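PDB 4BQ2: B-agarase, which hydrolyses beta-1,4-galactosidic linkages of agarose as a family 50 exo-beta-agarase, probably releasing short products from the chain end. Local coordinates for residues E461-V464 and R465-T469; L286-R290 and L291-S295; G632-K635 and Q636-A639. One frame throughout, in Å; residues are numbered along the deposited sequence.

Contact 1: residues E461-V464 and R465-T469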
# COMPACT_ATOMS: atom_id res chain seq x y z
N GLU A 461 27.18 7.91 10.86
CA GLU A 461 26.03 8.82 10.90
C GLU A 461 24.68 8.13 10.75
O GLU A 461 23.68 8.64 11.29
CB GLU A 461 26.16 9.94 9.87
CG GLU A 461 25.07 11.02 9.94
CD GLU A 461 25.12 11.86 11.21
OE1 GLU A 461 26.12 11.75 11.99
OE2 GLU A 461 24.17 12.66 11.44
N PHE A 462 24.62 6.99 10.03
CA PHE A 462 23.38 6.22 10.05
C PHE A 462 23.02 5.81 11.50
O PHE A 462 21.89 6.01 11.96
CB PHE A 462 23.39 5.01 9.10
CG PHE A 462 22.12 4.17 9.19
CD1 PHE A 462 20.91 4.65 8.69
CD2 PHE A 462 22.13 2.93 9.84
CE1 PHE A 462 19.74 3.90 8.80
CE2 PHE A 462 20.96 2.17 9.95
CZ PHE A 462 19.77 2.66 9.43
N LYS A 463 23.99 5.25 12.23
CA LYS A 463 23.74 4.88 13.62
C LYS A 463 23.39 6.09 14.49
O LYS A 463 22.49 6.03 15.36
CB LYS A 463 24.96 4.15 14.21
CG LYS A 463 24.82 3.85 15.70
CD LYS A 463 25.88 2.84 16.17
CE LYS A 463 25.90 2.70 17.67
NZ LYS A 463 26.88 1.64 18.09
N VAL A 464 24.09 7.21 14.28
CA VAL A 464 23.73 8.47 14.97
C VAL A 464 22.23 8.78 14.80
O VAL A 464 21.51 9.09 15.77
CB VAL A 464 24.64 9.65 14.49
CG1 VAL A 464 24.21 10.99 15.11
CG2 VAL A 464 26.09 9.36 14.83
N ARG A 465 21.74 8.68 13.58
CA ARG A 465 20.38 9.05 13.29
C ARG A 465 19.40 8.00 13.81
O ARG A 465 18.31 8.36 14.28
CB ARG A 465 20.22 9.33 11.77
CG ARG A 465 20.88 10.63 11.30
CD ARG A 465 20.41 11.83 12.13
NE ARG A 465 18.99 12.06 11.88
CZ ARG A 465 18.22 12.94 12.52
NH1 ARG A 465 18.71 13.71 13.50
NH2 ARG A 465 16.94 13.05 12.17
N ALA A 466 19.80 6.72 13.79
CA ALA A 466 18.94 5.63 14.31
C ALA A 466 18.77 5.84 15.82
O ALA A 466 17.69 5.67 16.32
CB ALA A 466 19.53 4.25 14.03
N MET A 467 19.86 6.19 16.50
CA MET A 467 19.83 6.49 17.94
C MET A 467 18.90 7.70 18.23
O MET A 467 18.05 7.65 19.13
CB MET A 467 21.26 6.80 18.44
CG MET A 467 22.14 5.57 18.64
SD MET A 467 21.59 4.50 19.98
CE MET A 467 22.08 5.46 21.43
N GLU A 468 19.04 8.78 17.44
CA GLU A 468 18.14 9.92 17.64
C GLU A 468 16.68 9.52 17.37
O GLU A 468 15.77 9.92 18.11
CB GLU A 468 18.58 11.14 16.83
CG GLU A 468 17.69 12.38 16.98
CD GLU A 468 17.71 12.99 18.39
OE1 GLU A 468 18.54 12.59 19.24
OE2 GLU A 468 16.85 13.87 18.66
N THR A 469 16.45 8.70 16.36
CA THR A 469 15.10 8.25 16.07
C THR A 469 14.50 7.50 17.26
O THR A 469 13.39 7.81 17.67
CB THR A 469 15.07 7.36 14.82
OG1 THR A 469 15.57 8.13 13.73
CG2 THR A 469 13.64 6.86 14.52
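From Arg-465 N to Glu-461 O, 3.0 Å, and onward through Glu-468, four successive i to i+4 backbone bonds carry an unbroken alpha helix, with the N-H of Met-467 meeting Lys-463 O at a fairly straight 167°. The turn sets the side chains of Glu-461 and Arg-465 alongside each other and pointing the same way, their carboxylate and guanidinium planes 17° apart. The touch is nevertheless made by the arginine's aliphatic part: CG of Arg-465 lies 3.9 Å from Glu-461 OE2, whereas Arg-465 NE stays 5.2 Å from that oxygen. Bends at chi2 and chi3 of Arg-465 carry its guanidinium away from the preceding turn, where NE bonds to Ile-438 O and NH2 to Asp-313 O. One turn on from Lys-463, Met-467 CG lies 3.3 Å from Lys-463 O and meets the Lys-463 stem at CG. Met-467 also rests on His-592 and Tyr-593 of helix 565-593, while Phe-462 packs on Val-585 of the same helix and meets Phe-441 edge-to-face. The opposite charges of Glu-461 and Arg-465, one turn apart, probably attract weakly at this separation without a direct bond, while Arg-465 NE and NH2 spend their directional bonding on main-chain carbonyls.

Contact 2: residues L286-R290 and L291-S295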
# COMPACT_ATOMS: atom_id res chain seq x y z
N LEU A 286 -6.13 -0.68 13.04
CA LEU A 286 -5.97 0.08 11.81
C LEU A 286 -4.75 0.95 11.85
O LEU A 286 -4.33 1.41 12.94
CB LEU A 286 -7.20 1.00 11.56
CG LEU A 286 -8.57 0.33 11.81
CD1 LEU A 286 -9.70 1.32 11.56
CD2 LEU A 286 -8.82 -0.98 11.04
N ASP A 287 -4.20 1.20 10.68
CA ASP A 287 -3.04 2.06 10.53
C ASP A 287 -3.49 3.49 10.23
O ASP A 287 -4.61 3.69 9.75
CB ASP A 287 -2.20 1.60 9.35
CG ASP A 287 -1.66 0.19 9.54
OD1 ASP A 287 -1.22 -0.14 10.65
OD2 ASP A 287 -1.66 -0.57 8.55
N ILE A 288 -2.60 4.46 10.45
CA ILE A 288 -2.83 5.88 10.06
C ILE A 288 -4.00 6.45 10.86
O ILE A 288 -5.04 6.88 10.30
CB ILE A 288 -3.03 6.10 8.53
CG1 ILE A 288 -1.94 5.37 7.71
CG2 ILE A 288 -3.04 7.61 8.24
CD1 ILE A 288 -0.63 6.15 7.56
N ILE A 289 -3.82 6.43 12.16
CA ILE A 289 -4.80 7.00 13.07
C ILE A 289 -4.24 8.36 13.47
O ILE A 289 -3.76 8.60 14.60
CB ILE A 289 -5.08 6.05 14.26
CG1 ILE A 289 -5.65 4.71 13.72
CG2 ILE A 289 -6.11 6.68 15.21
CD1 ILE A 289 -5.85 3.70 14.82
N ARG A 290 -4.30 9.25 12.47
CA ARG A 290 -3.75 10.58 12.52
C ARG A 290 -4.37 11.33 11.34
O ARG A 290 -4.99 10.72 10.45
CB ARG A 290 -2.22 10.54 12.36
CG ARG A 290 -1.75 9.88 11.04
CD ARG A 290 -0.24 9.88 11.00
NE ARG A 290 0.32 9.45 9.72
CZ ARG A 290 1.62 9.24 9.50
NH1 ARG A 290 2.51 9.36 10.51
NH2 ARG A 290 2.03 8.87 8.29
N LEU A 291 -4.11 12.62 11.27
CA LEU A 291 -4.66 13.44 10.18
C LEU A 291 -3.66 13.81 9.07
O LEU A 291 -4.08 14.39 8.06
CB LEU A 291 -5.32 14.71 10.77
CG LEU A 291 -6.45 14.45 11.78
CD1 LEU A 291 -7.07 15.77 12.26
CD2 LEU A 291 -7.54 13.54 11.22
N SER A 292 -2.38 13.46 9.25
CA SER A 292 -1.25 13.86 8.41
C SER A 292 -1.47 13.56 6.93
O SER A 292 -0.92 14.24 6.06
CB SER A 292 0.02 13.06 8.83
OG SER A 292 0.33 13.27 10.19
N ASN A 293 -2.22 12.51 6.66
CA ASN A 293 -2.33 11.98 5.28
C ASN A 293 -3.69 12.26 4.65
O ASN A 293 -4.03 11.65 3.60
CB ASN A 293 -2.00 10.49 5.24
CG ASN A 293 -0.57 10.21 5.64
OD1 ASN A 293 0.38 10.47 4.87
ND2 ASN A 293 -0.40 9.66 6.82
N SER A 294 -4.45 13.16 5.28
CA SER A 294 -5.84 13.41 4.91
C SER A 294 -6.00 14.67 4.07
O SER A 294 -7.13 15.06 3.77
CB SER A 294 -6.75 13.48 6.15
OG SER A 294 -6.54 14.67 6.91
N SER A 295 -4.89 15.33 3.72
CA SER A 295 -4.98 16.52 2.88
C SER A 295 -4.71 16.20 1.42
O SER A 295 -4.02 15.21 1.13
CB SER A 295 -4.04 17.63 3.39
OG SER A 295 -2.68 17.37 2.99
O HOH W 1 -4.44 11.01 7.67
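Arg-290 turns its CG between its own backbone N and carbonyl carbon (chi1 58°) and then runs extended to NE, while Ser-292 and Asn-293 both place their side chains beside their backbone N; these torsions bring the arginine against the turn that follows it. The serine comes over one face of the guanidinium, its CB 3.7 Å from Arg-290 NE, and Ser-292 OG lies 3.5 Å from Arg-290 CD. The amide group of Asn-293 approaches the guanidinium edge instead, the two planes 38° apart and Asn-293 CG 3.9 Å from Arg-290 NH2. The CG2 and CD1 methyls of Ile-288 lie against the Asn-293 amide, the two side chains crossing at about a right angle. Residues Leu-291 to Ser-294 form a type I beta turn in which Leu-291 O is held twice, by Ser-294 N at 3.1 Å and by Ser-294 OG at 2.7 Å, the hydroxyl lying in the carbonyl plane on a lone pair. A water closes the bend, donating to Arg-290 O at 2.8 Å and accepting from Asn-293 N at 2.9 Å. Outside the bend, Arg-290 NH2 is hydrogen-bonded to Ser-320 OG, and Ser-292 OG bonds to Lys-321 O. In this buried connection between strands 280-287 and 296-301, the water satisfies two main-chain groups, and the bond to Ser-320 probably limits the guanidinium's rotation.

Contact 3: residues G632-K635 and Q636-A639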
# COMPACT_ATOMS: atom_id res chain seq x y z
N GLY A 632 -5.45 -13.02 0.73
CA GLY A 632 -5.11 -13.68 1.98
C GLY A 632 -3.67 -14.12 1.93
O GLY A 632 -2.84 -13.56 1.17
N LEU A 633 -3.36 -15.10 2.77
CA LEU A 633 -2.01 -15.61 2.91
C LEU A 633 -1.95 -17.03 2.33
O LEU A 633 -2.21 -18.00 3.05
CB LEU A 633 -1.60 -15.59 4.40
CG LEU A 633 -1.70 -14.27 5.16
CD1 LEU A 633 -1.02 -14.49 6.54
CD2 LEU A 633 -1.06 -13.07 4.41
N PRO A 634 -1.59 -17.15 1.03
CA PRO A 634 -1.62 -18.48 0.39
C PRO A 634 -0.52 -19.38 0.96
O PRO A 634 0.60 -18.89 1.29
CB PRO A 634 -1.32 -18.18 -1.09
CG PRO A 634 -1.54 -16.69 -1.25
CD PRO A 634 -1.17 -16.09 0.09
N LYS A 635 -0.83 -20.68 1.07
CA LYS A 635 0.14 -21.69 1.57
C LYS A 635 1.54 -21.56 0.96
O LYS A 635 2.52 -21.44 1.69
CB LYS A 635 -0.38 -23.12 1.34
CG LYS A 635 0.45 -24.20 2.01
CD LYS A 635 -0.14 -25.59 1.73
CE LYS A 635 0.81 -26.71 2.16
NZ LYS A 635 0.06 -27.92 2.58
N GLN A 636 1.63 -21.59 -0.37
CA GLN A 636 2.92 -21.67 -1.05
C GLN A 636 3.76 -20.43 -0.84
O GLN A 636 4.98 -20.51 -0.66
CB GLN A 636 2.76 -21.94 -2.55
CG GLN A 636 2.18 -23.32 -2.87
CD GLN A 636 3.08 -24.45 -2.39
OE1 GLN A 636 2.61 -25.40 -1.75
NE2 GLN A 636 4.38 -24.35 -2.67
N LYS A 637 3.09 -19.28 -0.83
CA LYS A 637 3.78 -18.02 -0.70
C LYS A 637 4.36 -17.84 0.71
O LYS A 637 5.34 -17.12 0.87
CB LYS A 637 2.82 -16.87 -1.06
CG LYS A 637 2.39 -16.87 -2.52
CD LYS A 637 3.60 -16.69 -3.43
CE LYS A 637 3.87 -15.23 -3.71
NZ LYS A 637 3.59 -14.94 -5.15
N TRP A 638 3.77 -18.49 1.71
CA TRP A 638 4.17 -18.27 3.11
C TRP A 638 4.88 -19.47 3.76
O TRP A 638 5.16 -19.44 4.95
CB TRP A 638 3.00 -17.73 3.96
CG TRP A 638 2.59 -16.34 3.46
CD1 TRP A 638 1.55 -16.03 2.63
CD2 TRP A 638 3.27 -15.10 3.72
NE1 TRP A 638 1.53 -14.65 2.37
CE2 TRP A 638 2.58 -14.07 3.04
CE3 TRP A 638 4.38 -14.76 4.51
CZ2 TRP A 638 2.98 -12.72 3.11
CZ3 TRP A 638 4.80 -13.41 4.56
CH2 TRP A 638 4.09 -12.41 3.86
N ALA A 639 5.21 -20.49 2.97
CA ALA A 639 5.77 -21.74 3.50
C ALA A 639 7.13 -21.53 4.18
O ALA A 639 7.47 -22.25 5.12
CB ALA A 639 5.89 -22.77 2.37
O HOH W 2 -0.07 -12.95 0.96
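Trp-638 N is shared by two carbonyls, Lys-635 O at 3.2 Å and, weakly, Pro-634 O at 3.2 Å, so the short, weakly bonded helical turn about 635-638 starts with both i to i+3 and i to i+4 spacings. The stronger of these bonds is itself bent: the N-H of Trp-638 points to Lys-635 O at 140°, and the donor sits 61° out of the carbonyl plane. With chi1 at -64°, the indole swings back alongside the incoming loop. Trp-638 CD1 lies 3.6 Å from Leu-633 CB and 3.7 Å from Pro-634 CD; Leu-633 CD2 reaches further round toward NE1. Pro-634 O lies at the ring edge, near the ring plane. Tyr-626 of strand 624-627 meets the indole edge-to-face, and Leu-633 leans on Tyr-683 and Val-687 of helix 673-688. Pro-634, crossed by the Lys-637 stem, touches Ser-175 and Met-177, and Lys-637 itself touches Ser-50, which joins this turn to the N-terminal carbohydrate-binding-module-like region. At the indole edge, in its plane, a water accepts from Trp-638 NE1 at 2.7 Å and donates to Gly-632 O at 2.8 Å.

In the fold
Each contact is a local one, joining neighbouring segments without a gap, and the three follow in series with neither nesting nor crossing. Contact 2 comes first, bending the chain between strand 280-287 and strand 296-301 of a separate antiparallel sheet. Contact 1 lies about 26 Å away between centres, where helix 460-477 packs on helix 565-593 at the periphery of the chain. Contact 3 follows strand 624-627, which shares a sheet with strand 280-287; strands 693-699 and 648-652 run parallel between them, consistent with the barrel of the catalytic module. It faces the N-terminal beta domain. Contacts 2 and 3 lie on opposite sides of the chain's centre, their nearest atoms about 13 Å apart.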